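PDB 4OZK: putative bacteriocin from Brevibacillus laterosporus, which is a heat-stable, leaderless class IId bacteriocin with broad-spectrum antimicrobial activity, built on a defensin-like, disulfide-stapled module. Local coordinates for residues A[2-5]-A[6-10]. Residues are numbered along the deposited sequence; the frame is centred on the assembly and turned at random.
Sequences CQCP and DAISG
C4 meets A7 and I8 where the N-terminal loop, leading into the three-stranded antiparallel sheet of this defensin-like fold, turns at P5 and D6 and enters strand 8-19. The example illustrates how a small disulfide-rich protein fastens a chain end: the C4-C33 disulfide ties the turn to strand 24-33 and probably helps hold it. The tighter side, inside the bend, is a surface contact, with C4 partly exposed and I8 open to solvent. There the SG of C4 rests against the CG1 branch of I8 at 3.5 Å, and C4 CB sits 3.4 Å from A7 O. In C4, SG stands anti to its own carbonyl carbon (chi1 -70°), which swings the sulfur across the turn to the isoleucine. A second disulfide joins C2 to C41, and V39 touches both C2 and C4. The outer side of the bend is looser. The side chain of D6 sets off away from residues 2-5, though its CB still touches P5, and both residues are exposed, touching the loop at M34 and N35 respectively. Further along, S9 and G10 both face I32 as a classic beta bulge in the edge strand. At the corner itself, D6 OD1 lies 3.2 Å from P5 O, two acceptors side by side without a hydrogen bond.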
ATOM      1  N   CYS A   2       0.363  -9.615   2.762  1.00 11.39           N
ATOM      2  CA  CYS A   2       0.067  -9.883   1.358  1.00 15.51           C
ATOM      3  C   CYS A   2       0.911 -11.049   0.856  1.00 16.96           C
ATOM      4  O   CYS A   2       1.998 -11.324   1.371  1.00 17.19           O
ATOM      5  CB  CYS A   2       0.332  -8.655   0.488  1.00 16.46           C
ATOM      6  SG  CYS A   2       2.070  -8.114   0.521  1.00 21.66           S
ATOM      7  N   GLN A   3       0.397 -11.729  -0.160  1.00 19.57           N
ATOM      8  CA  GLN A   3       1.121 -12.808  -0.799  1.00 19.10           C
ATOM      9  C   GLN A   3       0.681 -12.926  -2.244  1.00 20.24           C
ATOM     10  O   GLN A   3      -0.496 -12.711  -2.566  1.00 17.66           O
ATOM     11  CB  GLN A   3       0.861 -14.128  -0.064  1.00 26.32           C
ATOM     12  CG  GLN A   3       2.132 -14.794   0.414  1.00 32.48           C
ATOM     13  CD  GLN A   3       1.880 -16.098   1.119  1.00 37.95           C
ATOM     14  OE1 GLN A   3       1.079 -16.168   2.056  1.00 40.78           O
ATOM     15  NE2 GLN A   3       2.558 -17.151   0.672  1.00 42.86           N
ATOM     16  N   CYS A   4       1.626 -13.264  -3.113  1.00 22.00           N
ATOM     17  CA  CYS A   4       1.318 -13.487  -4.519  1.00 24.61           C
ATOM     18  C   CYS A   4       1.223 -14.987  -4.758  1.00 26.45           C
ATOM     19  O   CYS A   4       1.802 -15.765  -3.994  1.00 24.65           O
ATOM     20  CB  CYS A   4       2.391 -12.840  -5.396  1.00 20.85           C
ATOM     21  SG  CYS A   4       2.327 -11.018  -5.350  1.00 20.72           S
ATOM     22  N   PRO A   5       0.463 -15.404  -5.790  1.00 28.01           N
ATOM     23  CA  PRO A   5       0.320 -16.837  -6.070  1.00 24.07           C
ATOM     24  C   PRO A   5       1.665 -17.535  -6.315  1.00 28.51           C
ATOM     25  O   PRO A   5       1.837 -18.692  -5.908  1.00 32.84           O
ATOM     26  CB  PRO A   5      -0.529 -16.852  -7.342  1.00 26.68           C
ATOM     27  CG  PRO A   5      -1.339 -15.609  -7.256  1.00 22.73           C
ATOM     28  CD  PRO A   5      -0.423 -14.589  -6.641  1.00 18.96           C
ATOM     29  N   ASP A   6       2.594 -16.844  -6.975  1.00 29.49           N
ATOM     30  CA  ASP A   6       3.953 -17.360  -7.163  1.00 27.39           C
ATOM     31  C   ASP A   6       4.996 -16.475  -6.492  1.00 21.28           C
ATOM     32  O   ASP A   6       5.697 -16.904  -5.577  1.00 25.28           O
ATOM     33  CB  ASP A   6       4.291 -17.495  -8.650  1.00 30.11           C
ATOM     34  CG  ASP A   6       3.566 -18.628  -9.303  1.00 34.49           C
ATOM     35  OD1 ASP A   6       3.236 -19.601  -8.588  1.00 42.29           O
ATOM     36  OD2 ASP A   6       3.323 -18.537 -10.527  1.00 35.97           O
ATOM     37  N   ALA A   7       5.089 -15.233  -6.956  1.00 21.16           N
ATOM     38  CA  ALA A   7       6.102 -14.320  -6.457  1.00 17.86           C
ATOM     39  C   ALA A   7       5.734 -12.855  -6.672  1.00 17.29           C
ATOM     40  O   ALA A   7       4.957 -12.510  -7.577  1.00 18.58           O
ATOM     41  CB  ALA A   7       7.439 -14.622  -7.112  1.00 17.60           C
ATOM     42  N   ILE A   8       6.311 -12.008  -5.823  1.00 22.18           N
ATOM     43  CA  ILE A   8       6.278 -10.558  -5.997  1.00 21.33           C
ATOM     44  C   ILE A   8       7.356 -10.135  -7.022  1.00 20.07           C
ATOM     45  O   ILE A   8       8.515 -10.552  -6.916  1.00 19.46           O
ATOM     46  CB  ILE A   8       6.510  -9.845  -4.639  1.00 23.51           C
ATOM     47  CG1 ILE A   8       5.320 -10.075  -3.699  1.00 14.02           C
ATOM     48  CG2 ILE A   8       6.759  -8.346  -4.829  1.00 21.85           C
ATOM     49  CD1 ILE A   8       5.553  -9.602  -2.270  1.00 15.17           C
ATOM     50  N   SER A   9       6.970  -9.330  -8.016  1.00 23.67           N
ATOM     51  CA  SER A   9       7.911  -8.838  -9.030  1.00 17.53           C
ATOM     52  C   SER A   9       8.196  -7.348  -8.885  1.00 21.30           C
ATOM     53  O   SER A   9       9.134  -6.822  -9.498  1.00 23.45           O
ATOM     54  CB  SER A   9       7.380  -9.110 -10.438  1.00 21.41           C
ATOM     55  OG  SER A   9       6.114  -8.509 -10.626  1.00 25.57           O
ATOM     56  N   GLY A  10       7.390  -6.659  -8.082  1.00 19.84           N
ATOM     57  CA  GLY A  10       7.502  -5.215  -7.993  1.00 15.25           C
ATOM     58  C   GLY A  10       6.834  -4.625  -6.775  1.00 17.93           C
ATOM     59  O   GLY A  10       6.177  -5.338  -6.013  1.00 21.79           O
TER